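Local atomic coordinates of adenylosuccinate lyase (Francisella tularensis subsp. tularensis SCHU S4, PDB entry 4EEI), a protein that probably catalyses the release of fumarate from adenylosuccinate to give AMP, and from the related succinylated aminoimidazole carboxamide ribotide, in de novo purine biosynthesis. Residues G175-F180 and G203-E208; E27-E32 and K196-I201; E17-K22 and S103-D108; Y112-L117 and K166-F171. All blocks are in the same frame, centred on the assembly; numbering follows the deposited sequence.

Contact 1: G175-F180 and G203-E208. With EDO (1,2-ethanediol), chain C.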
loop_
_atom_site.group_PDB
_atom_site.type_symbol
_atom_site.label_atom_id
_atom_site.label_comp_id
_atom_site.label_asym_id
_atom_site.label_seq_id
_atom_site.Cartn_x
_atom_site.Cartn_y
_atom_site.Cartn_z
ATOM N N GLY B 175 23.505 -5.096 -7.699
ATOM C CA GLY B 175 22.441 -4.504 -6.917
ATOM C C GLY B 175 23.007 -3.864 -5.674
ATOM O O GLY B 175 22.632 -2.749 -5.328
ATOM N N LEU B 176 23.917 -4.570 -5.006
ATOM C CA LEU B 176 24.458 -4.112 -3.729
ATOM C C LEU B 176 25.778 -3.383 -3.929
ATOM O O LEU B 176 26.560 -3.742 -4.801
ATOM C CB LEU B 176 24.683 -5.300 -2.793
ATOM C CG LEU B 176 23.426 -6.039 -2.343
ATOM C CD1 LEU B 176 23.791 -7.143 -1.371
ATOM C CD2 LEU B 176 22.459 -5.060 -1.710
ATOM N N THR B 177 26.024 -2.369 -3.106
ATOM C CA THR B 177 27.236 -1.569 -3.206
ATOM C C THR B 177 27.759 -1.261 -1.810
ATOM O O THR B 177 27.089 -1.535 -0.813
ATOM C CB THR B 177 26.938 -0.201 -3.864
ATOM O OG1 THR B 177 25.881 0.448 -3.139
ATOM C CG2 THR B 177 26.535 -0.355 -5.343
ATOM N N VAL B 178 28.943 -0.657 -1.749
ATOM C CA VAL B 178 29.441 -0.097 -0.503
ATOM C C VAL B 178 29.864 1.351 -0.741
ATOM O O VAL B 178 29.952 1.801 -1.892
ATOM C CB VAL B 178 30.611 -0.922 0.058
ATOM C CG1 VAL B 178 30.143 -2.335 0.412
ATOM C CG2 VAL B 178 31.739 -0.970 -0.961
ATOM N N GLN B 179 30.117 2.090 0.336
ATOM C CA GLN B 179 30.579 3.465 0.202
ATOM C C GLN B 179 31.623 3.784 1.257
ATOM O O GLN B 179 31.518 3.343 2.400
ATOM C CB GLN B 179 29.410 4.457 0.325
ATOM C CG GLN B 179 28.656 4.357 1.665
ATOM C CD GLN B 179 28.047 5.681 2.111
ATOM O OE1 GLN B 179 28.320 6.729 1.530
ATOM N NE2 GLN B 179 27.223 5.635 3.154
ATOM N N PHE B 180 32.635 4.550 0.867
ATOM C CA PHE B 180 33.536 5.152 1.838
ATOM C C PHE B 180 33.813 6.571 1.354
ATOM O O PHE B 180 34.913 6.884 0.899
ATOM C CB PHE B 180 34.833 4.343 1.959
ATOM C CG PHE B 180 34.625 2.918 2.409
ATOM C CD1 PHE B 180 34.621 2.598 3.759
ATOM C CD2 PHE B 180 34.451 1.899 1.480
ATOM C CE1 PHE B 180 34.434 1.287 4.184
ATOM C CE2 PHE B 180 34.264 0.568 1.894
ATOM C CZ PHE B 180 34.255 0.269 3.245
ATOM N N GLY B 203 34.590 -7.045 -1.583
ATOM C CA GLY B 203 34.046 -7.803 -2.701
ATOM C C GLY B 203 32.728 -7.250 -3.231
ATOM O O GLY B 203 31.894 -8.000 -3.739
ATOM N N LEU B 204 32.534 -5.939 -3.104
ATOM C CA LEU B 204 31.348 -5.273 -3.642
ATOM C C LEU B 204 31.762 -4.008 -4.397
ATOM O O LEU B 204 32.789 -3.408 -4.085
ATOM C CB LEU B 204 30.358 -4.916 -2.524
ATOM C CG LEU B 204 29.548 -6.071 -1.927
ATOM C CD1 LEU B 204 28.548 -5.558 -0.895
ATOM C CD2 LEU B 204 28.831 -6.840 -3.027
ATOM N N PRO B 205 30.962 -3.596 -5.394
ATOM C CA PRO B 205 31.289 -2.389 -6.162
ATOM C C PRO B 205 30.976 -1.113 -5.380
ATOM O O PRO B 205 30.179 -1.139 -4.439
ATOM C CB PRO B 205 30.371 -2.491 -7.382
ATOM C CG PRO B 205 29.194 -3.286 -6.904
ATOM C CD PRO B 205 29.761 -4.277 -5.911
ATOM N N VAL B 206 31.597 -0.011 -5.790
ATOM C CA VAL B 206 31.441 1.284 -5.141
ATOM C C VAL B 206 30.179 1.985 -5.656
ATOM O O VAL B 206 29.881 1.951 -6.860
ATOM C CB VAL B 206 32.669 2.157 -5.430
ATOM C CG1 VAL B 206 32.475 3.573 -4.919
ATOM C CG2 VAL B 206 33.919 1.522 -4.823
ATOM N N GLU B 207 29.433 2.605 -4.746
ATOM C CA GLU B 207 28.247 3.371 -5.127
ATOM C C GLU B 207 28.667 4.546 -6.020
ATOM O O GLU B 207 29.585 5.290 -5.662
ATOM C CB GLU B 207 27.537 3.868 -3.862
ATOM C CG GLU B 207 26.235 4.581 -4.131
ATOM C CD GLU B 207 25.219 3.666 -4.758
ATOM O OE1 GLU B 207 24.793 3.921 -5.905
ATOM O OE2 GLU B 207 24.843 2.686 -4.094
ATOM N N GLU B 208 28.001 4.707 -7.159
ATOM C CA GLU B 208 28.389 5.721 -8.135
ATOM C C GLU B 208 28.305 7.126 -7.550
ATOM O O GLU B 208 29.281 7.873 -7.561
ATOM C CB GLU B 208 27.512 5.627 -9.384
ATOM C CG GLU B 208 27.961 4.568 -10.376
ATOM C CD GLU B 208 27.416 3.195 -10.047
ATOM O OE1 GLU B 208 26.602 3.089 -9.106
ATOM O OE2 GLU B 208 27.800 2.223 -10.728
HETATM C C1 EDO C . 27.225 -6.545 -6.514
HETATM O O1 EDO C . 26.615 -5.438 -7.192
HETATM C C2 EDO C . 28.389 -7.113 -7.326
HETATM O O2 EDO C . 29.188 -7.985 -6.513
#

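Contact 2: E27-E32 and K196-I201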
loop_
_atom_site.group_PDB
_atom_site.type_symbol
_atom_site.label_atom_id
_atom_site.label_comp_id
_atom_site.label_asym_id
_atom_site.label_seq_id
_atom_site.Cartn_x
_atom_site.Cartn_y
_atom_site.Cartn_z
ATOM N N GLU B 27 34.941 -1.521 8.881
ATOM C CA GLU B 27 35.927 -0.612 9.475
ATOM C C GLU B 27 37.352 -1.054 9.141
ATOM O O GLU B 27 38.231 -0.225 8.897
ATOM C CB GLU B 27 35.785 -0.562 11.004
ATOM C CG GLU B 27 34.522 0.115 11.538
ATOM C CD GLU B 27 34.633 1.638 11.615
ATOM O OE1 GLU B 27 35.579 2.218 11.027
ATOM O OE2 GLU B 27 33.766 2.261 12.272
ATOM N N LEU B 28 37.583 -2.360 9.134
ATOM C CA LEU B 28 38.935 -2.868 8.931
ATOM C C LEU B 28 39.303 -2.850 7.457
ATOM O O LEU B 28 40.478 -2.799 7.107
ATOM C CB LEU B 28 39.074 -4.277 9.507
ATOM C CG LEU B 28 38.946 -4.334 11.023
ATOM C CD1 LEU B 28 39.063 -5.767 11.522
ATOM C CD2 LEU B 28 40.009 -3.443 11.654
ATOM N N ALA B 29 38.294 -2.897 6.593
ATOM C CA ALA B 29 38.541 -2.788 5.153
ATOM C C ALA B 29 39.091 -1.407 4.790
ATOM O O ALA B 29 40.097 -1.297 4.076
ATOM C CB ALA B 29 37.277 -3.092 4.363
ATOM N N ILE B 30 38.439 -0.349 5.271
ATOM C CA ILE B 30 38.934 0.997 4.997
ATOM C C ILE B 30 40.247 1.252 5.752
ATOM O O ILE B 30 41.152 1.915 5.240
ATOM C CB ILE B 30 37.868 2.087 5.294
ATOM C CG1 ILE B 30 38.365 3.460 4.835
ATOM C CG2 ILE B 30 37.494 2.117 6.773
ATOM C CD1 ILE B 30 38.681 3.513 3.354
ATOM N N LEU B 31 40.374 0.699 6.953
ATOM C CA LEU B 31 41.602 0.893 7.729
ATOM C C LEU B 31 42.792 0.276 7.003
ATOM O O LEU B 31 43.872 0.863 6.955
ATOM C CB LEU B 31 41.462 0.301 9.137
ATOM C CG LEU B 31 42.643 0.459 10.100
ATOM C CD1 LEU B 31 42.933 1.920 10.400
ATOM C CD2 LEU B 31 42.387 -0.307 11.403
ATOM N N GLU B 32 42.588 -0.905 6.426
ATOM C CA GLU B 32 43.649 -1.583 5.683
ATOM C C GLU B 32 43.997 -0.795 4.422
ATOM O O GLU B 32 45.167 -0.652 4.064
ATOM C CB GLU B 32 43.223 -3.017 5.324
ATOM C CG GLU B 32 44.236 -3.778 4.470
ATOM C CD GLU B 32 43.871 -5.242 4.257
ATOM O OE1 GLU B 32 43.027 -5.779 5.012
ATOM O OE2 GLU B 32 44.435 -5.855 3.326
ATOM N N LYS B 196 37.946 2.588 -3.216
ATOM C CA LYS B 196 38.007 1.475 -4.165
ATOM C C LYS B 196 38.768 0.265 -3.595
ATOM O O LYS B 196 38.347 -0.890 -3.762
ATOM C CB LYS B 196 38.668 1.960 -5.463
ATOM C CG LYS B 196 38.578 0.980 -6.623
ATOM C CD LYS B 196 37.125 0.699 -6.966
ATOM C CE LYS B 196 37.007 -0.210 -8.178
ATOM N NZ LYS B 196 37.764 -1.482 -8.007
ATOM N N LYS B 197 39.890 0.524 -2.927
ATOM C CA LYS B 197 40.666 -0.557 -2.314
ATOM C C LYS B 197 39.855 -1.262 -1.232
ATOM O O LYS B 197 39.815 -2.490 -1.159
ATOM C CB LYS B 197 41.973 -0.019 -1.727
ATOM C CG LYS B 197 42.988 0.434 -2.764
ATOM C CD LYS B 197 44.208 1.074 -2.096
ATOM C CE LYS B 197 45.175 1.650 -3.122
ATOM N NZ LYS B 197 46.128 2.610 -2.491
ATOM N N ALA B 198 39.198 -0.473 -0.394
ATOM C CA ALA B 198 38.382 -1.025 0.679
ATOM C C ALA B 198 37.224 -1.844 0.113
ATOM O O ALA B 198 36.901 -2.913 0.630
ATOM C CB ALA B 198 37.861 0.090 1.564
ATOM N N ALA B 199 36.583 -1.330 -0.937
ATOM C CA ALA B 199 35.487 -2.048 -1.594
ATOM C C ALA B 199 35.964 -3.367 -2.194
ATOM O O ALA B 199 35.256 -4.381 -2.130
ATOM C CB ALA B 199 34.834 -1.172 -2.659
ATOM N N ASP B 200 37.164 -3.359 -2.773
ATOM C CA ASP B 200 37.738 -4.580 -3.342
ATOM C C ASP B 200 38.007 -5.637 -2.266
ATOM O O ASP B 200 37.857 -6.838 -2.503
ATOM C CB ASP B 200 39.035 -4.279 -4.101
ATOM C CG ASP B 200 38.790 -3.617 -5.450
ATOM O OD1 ASP B 200 37.634 -3.618 -5.927
ATOM O OD2 ASP B 200 39.771 -3.102 -6.035
ATOM N N ILE B 201 38.409 -5.186 -1.083
ATOM C CA ILE B 201 38.590 -6.101 0.045
ATOM C C ILE B 201 37.253 -6.739 0.433
ATOM O O ILE B 201 37.186 -7.931 0.744
ATOM C CB ILE B 201 39.245 -5.383 1.248
ATOM C CG1 ILE B 201 40.731 -5.132 0.965
ATOM C CG2 ILE B 201 39.110 -6.207 2.519
ATOM C CD1 ILE B 201 41.365 -4.108 1.879
#

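Contact 3: E17-K22 and S103-D108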
loop_
_atom_site.group_PDB
_atom_site.type_symbol
_atom_site.label_atom_id
_atom_site.label_comp_id
_atom_site.label_asym_id
_atom_site.label_seq_id
_atom_site.Cartn_x
_atom_site.Cartn_y
_atom_site.Cartn_z
ATOM N N GLU B 17 24.977 -9.317 17.318
ATOM C CA GLU B 17 26.362 -9.792 17.217
ATOM C C GLU B 17 26.908 -9.752 15.784
ATOM O O GLU B 17 28.039 -9.316 15.553
ATOM C CB GLU B 17 26.534 -11.198 17.788
ATOM C CG GLU B 17 27.978 -11.686 17.668
ATOM C CD GLU B 17 28.178 -13.107 18.151
ATOM O OE1 GLU B 17 28.731 -13.281 19.260
ATOM O OE2 GLU B 17 27.799 -14.047 17.418
ATOM N N ASN B 18 26.118 -10.219 14.824
ATOM C CA ASN B 18 26.564 -10.184 13.438
ATOM C C ASN B 18 26.506 -8.778 12.856
ATOM O O ASN B 18 27.323 -8.420 11.994
ATOM C CB ASN B 18 25.778 -11.155 12.556
ATOM C CG ASN B 18 26.350 -11.244 11.158
ATOM O OD1 ASN B 18 27.494 -11.672 10.978
ATOM N ND2 ASN B 18 25.573 -10.822 10.161
ATOM N N LYS B 19 25.546 -7.980 13.317
ATOM C CA LYS B 19 25.476 -6.584 12.876
ATOM C C LYS B 19 26.801 -5.883 13.172
ATOM O O LYS B 19 27.363 -5.214 12.303
ATOM C CB LYS B 19 24.319 -5.833 13.552
ATOM C CG LYS B 19 24.202 -4.377 13.104
ATOM C CD LYS B 19 24.027 -3.406 14.272
ATOM C CE LYS B 19 22.622 -3.444 14.837
ATOM N NZ LYS B 19 21.585 -3.271 13.772
ATOM N N TYR B 20 27.305 -6.050 14.391
ATOM C CA TYR B 20 28.578 -5.431 14.771
ATOM C C TYR B 20 29.777 -6.121 14.126
ATOM O O TYR B 20 30.772 -5.472 13.818
ATOM C CB TYR B 20 28.742 -5.417 16.297
ATOM C CG TYR B 20 27.669 -4.623 17.009
ATOM C CD1 TYR B 20 27.280 -3.369 16.551
ATOM C CD2 TYR B 20 27.037 -5.136 18.129
ATOM C CE1 TYR B 20 26.287 -2.649 17.200
ATOM C CE2 TYR B 20 26.054 -4.431 18.779
ATOM C CZ TYR B 20 25.678 -3.193 18.316
ATOM O OH TYR B 20 24.691 -2.502 18.983
ATOM N N ALA B 21 29.697 -7.435 13.927
ATOM C CA ALA B 21 30.801 -8.140 13.269
ATOM C C ALA B 21 30.980 -7.632 11.831
ATOM O O ALA B 21 32.104 -7.492 11.339
ATOM C CB ALA B 21 30.593 -9.642 13.302
ATOM N N LYS B 22 29.873 -7.348 11.155
ATOM C CA LYS B 22 29.967 -6.813 9.797
ATOM C C LYS B 22 30.466 -5.375 9.809
ATOM O O LYS B 22 31.254 -4.981 8.942
ATOM C CB LYS B 22 28.624 -6.950 9.064
ATOM C CG LYS B 22 28.216 -8.417 8.798
ATOM C CD LYS B 22 29.185 -9.109 7.841
ATOM C CE LYS B 22 30.112 -10.093 8.544
ATOM N NZ LYS B 22 29.444 -11.368 8.950
ATOM N N SER B 103 24.912 -3.860 3.587
ATOM C CA SER B 103 24.983 -4.566 2.308
ATOM C C SER B 103 25.496 -5.977 2.488
ATOM O O SER B 103 25.071 -6.886 1.774
ATOM C CB SER B 103 25.871 -3.827 1.312
ATOM O OG SER B 103 25.258 -2.619 0.915
ATOM N N LEU B 104 26.426 -6.160 3.424
ATOM C CA LEU B 104 26.963 -7.490 3.691
ATOM C C LEU B 104 25.892 -8.394 4.316
ATOM O O LEU B 104 25.794 -9.575 3.975
ATOM C CB LEU B 104 28.203 -7.419 4.588
ATOM C CG LEU B 104 29.366 -6.513 4.168
ATOM C CD1 LEU B 104 30.531 -6.654 5.128
ATOM C CD2 LEU B 104 29.818 -6.817 2.747
ATOM N N GLN B 105 25.089 -7.844 5.224
ATOM C CA GLN B 105 23.978 -8.606 5.797
ATOM C C GLN B 105 22.947 -8.965 4.734
ATOM O O GLN B 105 22.444 -10.090 4.706
ATOM C CB GLN B 105 23.298 -7.814 6.918
ATOM C CG GLN B 105 24.126 -7.692 8.182
ATOM C CD GLN B 105 23.487 -6.760 9.181
ATOM O OE1 GLN B 105 23.429 -5.548 8.962
ATOM N NE2 GLN B 105 22.966 -7.322 10.271
ATOM N N ILE B 106 22.621 -8.011 3.869
ATOM C CA ILE B 106 21.653 -8.275 2.808
ATOM C C ILE B 106 22.198 -9.339 1.843
ATOM O O ILE B 106 21.478 -10.231 1.404
ATOM C CB ILE B 106 21.280 -6.989 2.043
ATOM C CG1 ILE B 106 20.529 -6.018 2.964
ATOM C CG2 ILE B 106 20.418 -7.323 0.841
ATOM C CD1 ILE B 106 20.297 -4.617 2.336
ATOM N N ARG B 107 23.482 -9.246 1.526
ATOM C CA ARG B 107 24.118 -10.213 0.640
ATOM C C ARG B 107 24.017 -11.629 1.188
ATOM O O ARG B 107 23.668 -12.579 0.467
ATOM C CB ARG B 107 25.586 -9.811 0.443
ATOM C CG ARG B 107 26.445 -10.811 -0.283
ATOM C CD ARG B 107 27.487 -11.333 0.680
ATOM N NE ARG B 107 28.754 -10.632 0.599
ATOM C CZ ARG B 107 29.610 -10.504 1.612
ATOM N NH1 ARG B 107 29.327 -10.997 2.809
ATOM N NH2 ARG B 107 30.743 -9.852 1.429
ATOM N N ASP B 108 24.306 -11.784 2.471
ATOM C CA ASP B 108 24.283 -13.116 3.048
ATOM C C ASP B 108 22.858 -13.643 3.187
ATOM O O ASP B 108 22.617 -14.850 3.100
ATOM C CB ASP B 108 25.042 -13.125 4.375
ATOM C CG ASP B 108 26.528 -12.851 4.187
ATOM O OD1 ASP B 108 27.045 -13.131 3.080
ATOM O OD2 ASP B 108 27.172 -12.352 5.138
HETATM O O HOH W 1 26.191 -11.675 7.492
HETATM O O HOH W 2 21.059 -5.976 12.157
HETATM O O HOH W 3 25.932 -4.293 10.021
HETATM O O HOH W 4 29.364 -12.528 6.333
#

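Contact 4: Y112-L117 and K166-F171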
loop_
_atom_site.group_PDB
_atom_site.type_symbol
_atom_site.label_atom_id
_atom_site.label_comp_id
_atom_site.label_asym_id
_atom_site.label_seq_id
_atom_site.Cartn_x
_atom_site.Cartn_y
_atom_site.Cartn_z
ATOM N N TYR B 112 20.606 -17.155 0.997
ATOM C CA TYR B 112 19.645 -18.139 1.499
ATOM C C TYR B 112 18.327 -18.081 0.721
ATOM O O TYR B 112 17.732 -19.119 0.420
ATOM C CB TYR B 112 19.377 -17.937 2.997
ATOM C CG TYR B 112 20.466 -18.456 3.911
ATOM C CD1 TYR B 112 20.614 -19.823 4.150
ATOM C CD2 TYR B 112 21.332 -17.587 4.555
ATOM C CE1 TYR B 112 21.612 -20.306 4.992
ATOM C CE2 TYR B 112 22.330 -18.062 5.402
ATOM C CZ TYR B 112 22.463 -19.417 5.614
ATOM O OH TYR B 112 23.454 -19.874 6.457
ATOM N N VAL B 113 17.867 -16.874 0.415
ATOM C CA VAL B 113 16.625 -16.707 -0.340
ATOM C C VAL B 113 16.761 -17.351 -1.710
ATOM O O VAL B 113 15.872 -18.068 -2.155
ATOM C CB VAL B 113 16.291 -15.232 -0.514
ATOM C CG1 VAL B 113 15.029 -15.060 -1.380
ATOM C CG2 VAL B 113 16.100 -14.580 0.853
ATOM N N ILE B 114 17.892 -17.106 -2.363
ATOM C CA ILE B 114 18.125 -17.633 -3.708
ATOM C C ILE B 114 18.195 -19.164 -3.700
ATOM O O ILE B 114 17.608 -19.835 -4.567
ATOM C CB ILE B 114 19.396 -17.010 -4.331
ATOM C CG1 ILE B 114 19.112 -15.563 -4.727
ATOM C CG2 ILE B 114 19.854 -17.803 -5.568
ATOM C CD1 ILE B 114 20.347 -14.788 -5.180
ATOM N N LYS B 115 18.894 -19.724 -2.715
ATOM C CA LYS B 115 18.997 -21.175 -2.603
ATOM C C LYS B 115 17.612 -21.765 -2.399
ATOM O O LYS B 115 17.245 -22.762 -3.030
ATOM C CB LYS B 115 19.893 -21.571 -1.424
ATOM C CG LYS B 115 19.978 -23.077 -1.209
ATOM C CD LYS B 115 20.627 -23.432 0.128
ATOM C CE LYS B 115 20.768 -24.951 0.308
ATOM N NZ LYS B 115 19.469 -25.687 0.212
ATOM N N ASP B 116 16.832 -21.139 -1.525
ATOM C CA ASP B 116 15.495 -21.655 -1.226
ATOM C C ASP B 116 14.491 -21.412 -2.356
ATOM O O ASP B 116 13.605 -22.230 -2.577
ATOM C CB ASP B 116 14.975 -21.088 0.099
ATOM C CG ASP B 116 15.720 -21.649 1.301
ATOM O OD1 ASP B 116 16.117 -22.831 1.256
ATOM O OD2 ASP B 116 15.925 -20.907 2.284
ATOM N N LEU B 117 14.620 -20.295 -3.066
ATOM C CA LEU B 117 13.754 -20.046 -4.219
ATOM C C LEU B 117 14.028 -21.052 -5.342
ATOM O O LEU B 117 13.101 -21.580 -5.956
ATOM C CB LEU B 117 13.908 -18.606 -4.724
ATOM C CG LEU B 117 13.166 -18.189 -6.002
ATOM C CD1 LEU B 117 11.664 -18.379 -5.848
ATOM C CD2 LEU B 117 13.474 -16.742 -6.354
ATOM N N LYS B 166 15.438 -15.355 -11.762
ATOM C CA LYS B 166 16.325 -14.584 -12.621
ATOM C C LYS B 166 16.462 -13.133 -12.140
ATOM O O LYS B 166 17.563 -12.588 -12.149
ATOM C CB LYS B 166 15.882 -14.632 -14.089
ATOM C CG LYS B 166 16.846 -13.903 -15.029
ATOM C CD LYS B 166 16.301 -13.843 -16.447
ATOM C CE LYS B 166 17.197 -13.000 -17.365
ATOM N NZ LYS B 166 17.168 -11.528 -17.060
ATOM N N ASP B 167 15.358 -12.510 -11.727
ATOM C CA ASP B 167 15.414 -11.145 -11.176
ATOM C C ASP B 167 16.398 -11.091 -10.002
ATOM O O ASP B 167 17.205 -10.164 -9.904
ATOM C CB ASP B 167 14.038 -10.684 -10.659
ATOM C CG ASP B 167 13.010 -10.472 -11.768
ATOM O OD1 ASP B 167 13.415 -10.336 -12.944
ATOM O OD2 ASP B 167 11.788 -10.422 -11.445
ATOM N N LEU B 168 16.318 -12.071 -9.105
ATOM C CA LEU B 168 17.167 -12.076 -7.908
ATOM C C LEU B 168 18.637 -12.324 -8.242
ATOM O O LEU B 168 19.536 -11.682 -7.676
ATOM C CB LEU B 168 16.686 -13.110 -6.880
ATOM C CG LEU B 168 15.496 -12.768 -5.996
ATOM C CD1 LEU B 168 15.300 -13.844 -4.946
ATOM C CD2 LEU B 168 15.693 -11.414 -5.333
ATOM N N LYS B 169 18.887 -13.256 -9.156
ATOM C CA LYS B 169 20.256 -13.538 -9.560
ATOM C C LYS B 169 20.849 -12.325 -10.293
ATOM O O LYS B 169 22.046 -12.044 -10.177
ATOM C CB LYS B 169 20.323 -14.810 -10.411
ATOM C CG LYS B 169 20.127 -16.102 -9.596
ATOM C CD LYS B 169 20.298 -17.343 -10.469
ATOM C CE LYS B 169 20.407 -18.604 -9.619
ATOM N NZ LYS B 169 20.449 -19.860 -10.422
ATOM N N ASP B 170 20.015 -11.605 -11.040
ATOM C CA ASP B 170 20.460 -10.365 -11.675
ATOM C C ASP B 170 20.853 -9.338 -10.619
ATOM O O ASP B 170 21.867 -8.653 -10.747
ATOM C CB ASP B 170 19.371 -9.771 -12.574
ATOM C CG ASP B 170 19.228 -10.511 -13.897
ATOM O OD1 ASP B 170 20.161 -11.256 -14.270
ATOM O OD2 ASP B 170 18.181 -10.334 -14.566
ATOM N N PHE B 171 20.038 -9.219 -9.582
ATOM C CA PHE B 171 20.321 -8.250 -8.523
ATOM C C PHE B 171 21.566 -8.684 -7.777
ATOM O O PHE B 171 22.376 -7.859 -7.370
ATOM C CB PHE B 171 19.160 -8.157 -7.549
ATOM C CG PHE B 171 19.285 -7.023 -6.570
ATOM C CD1 PHE B 171 19.890 -7.210 -5.334
ATOM C CD2 PHE B 171 18.797 -5.771 -6.887
ATOM C CE1 PHE B 171 20.002 -6.144 -4.425
ATOM C CE2 PHE B 171 18.907 -4.701 -5.990
ATOM C CZ PHE B 171 19.512 -4.887 -4.762
#

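Contact 1: G175-F180 and G203-E208
V178 and V206 form an isolated beta bridge between two loops of the lyase fold, one entering and one leaving helix 192-202. V178 N donates to P205 O at 3.0 Å, and E207 N returns a bond of 3.0 Å to V178 O. This is the pairing pattern of a parallel bridge, but the segments diverge by 77° and no sheet develops. Beside it the E207 side chain turns back onto the other loop. Its CB lies 3.7 Å from V178 O. CG stands anti to the backbone N (chi1 -175°), and a bend at chi2 (63°) then turns CD toward T177, 3.7 Å from T177 OG1. At the tip, E207 OE2 accepts the proton of T177 OG1 over only 2.6 Å, the hydroxyl approaching from above the carboxylate plane. R218 NE forms a salt bridge with the same oxygen, so a charged and a neutral donor share it, and this would be expected to stabilise the carboxylate as an anion. On the apolar flank L204 reaches toward V178, the two side chains crossing at about a right angle with CD1 of L204 3.8 Å from CG1 of V178. A 1,2-ethanediol, probably from the crystallisation liquor, binds beside G175 and L176: its O1 accepts from G175 N and donates to L176 O at 2.9 Å.

Contact 2: E27-E32 and K196-I201
I201, A198 and A29 carry this helix crossing, in which the axes of segments 27-32 and 196-201 approach to 8.0 Å, with an angle of 133° between their N-to-C directions. I201 loses the largest area. Its two branches divide the work: CG2 packs on A29 CB at 4.1 Å, while CG1, anti to the carbonyl carbon (chi1 -74°), carries CD1 across to E32. There the methyl stands over the carboxylate group, 3.6 Å from E32 CD and almost equally far from both oxygens, and it also brushes CG and CB of the extended glutamate chain. The charged end of E32 therefore serves here as a surface for an aliphatic tip, and its OE1 has a long, weak ion pair with R48. A198 sits deeper. Its CB presses against the opposing backbone, 3.6 Å from A29 O and 3.7 Å from I30 CA, and receives the CD1 methyl of I30 at 3.9 Å. A29 answers from the other helix, directing its own CB toward A198 O at 3.8 Å. F180, from the loop before helix 192-202, packs on both I30 and A198 and covers one flank. Where the alanines A29 and A198 face each other the backbones come close, the CA atoms of I30 and A198 lying 4.8 Å apart. Small residues at the crossing point allow a close approach of two helices, here docking the short helix 192-202 on helix 16-33 in the N-terminal helical part of the lyase fold.

Contact 3: E17-K22 and S103-D108
Close to the AMP site, helix 16-33 crosses the long helix 94-131 through K19, K22, L104 and Q105, in an interface that mixes direct packing with bridging water. The segment axes stay 10.0 Å apart, at 121° between their N-to-C directions. K22 lays its aliphatic part over L104, CD to CB 3.8 Å, and bends at each later torsion, so that NZ comes back to its own helix and donates to N18 OD1 at 2.8 Å. The extended Q105 side chain slides past N18 in the opposite direction, bringing NE2 to 3.8 Å from K19 CB. Its amide is gripped at both ends: NE2 donates to I13 O and to a water that also accepts from K19 NZ, while OE1 accepts from a second water, 3.0 Å away, which donates to K19 O as well. At the other edge D108 OD2 takes two waters, one held by N18 ND2 and one by K22 NZ, the latter 2.9 Å from NZ. The charges of K22 and D108 themselves remain 4.5 Å apart, NZ to OD2, beyond a salt bridge, while D108 OD1 pairs with R107 NH1 at 3.1 Å. K19 touches the AMP-binding R310 on helix 304-333. I106 packs against helices 217-244 and 304-333, and Y20 touches helix 55-65; the crossing thus lies between the long bundle helices and the N-terminal helices.

Contact 4: Y112-L117 and K166-F171
L168 projects from helix 151-173 into the groove made by V113, I114 and L117 of helix 94-131. The segments run nearly antiparallel, 152° between their N-to-C directions, with axes 10.4 Å apart. The contact is aliphatic. L168 CD1 meets two branches at once, CD2 of L117 at 3.7 Å and CG1 of V113 at 3.8 Å; V113 CG1 stands anti to the backbone N (chi1 177°) and crosses L168 at about a right angle. I114 passes L168 in the opposite sense, its CG1 4.1 Å from L168 CB, and its CD1 ends near L168 O. At the margin the extended chain of K169 brings CE to 4.2 Å from I114 CG2, and its NZ has a long, weak ion pair with E118. Charges otherwise pair away from the apolar groove: K166 NZ reaches one turn along its own helix to D170 OD2, at 2.9 Å on the syn lone pair. D116 binds R325, and D167 binds K221 of a second subunit. Within the long helical bundle shared by the fumarase superfamily, helix 304-333 covers V113 and D116, and helix 217-244 closes over L168.

Overall arrangement
Contact 4 lies nearest the chain's centre and is a buried aliphatic interface between two long bundle helices. Helix 94-131 continues from it to contact 3, about 18 Å away between centres, where packing gives way to lysine, amide and water near the nucleotide. Helix 16-33 links contact 3 to contact 2, the outermost, which is again buried but sets two alanines beside isoleucine side chains. Contact 1, partly buried, is the sole pairing of loops and the one held by direct hydrogen bonds across its segments. It touches all three others: A199 packs on V178 and V206, S103 OG bonds to T177 O, and L176 meets F171.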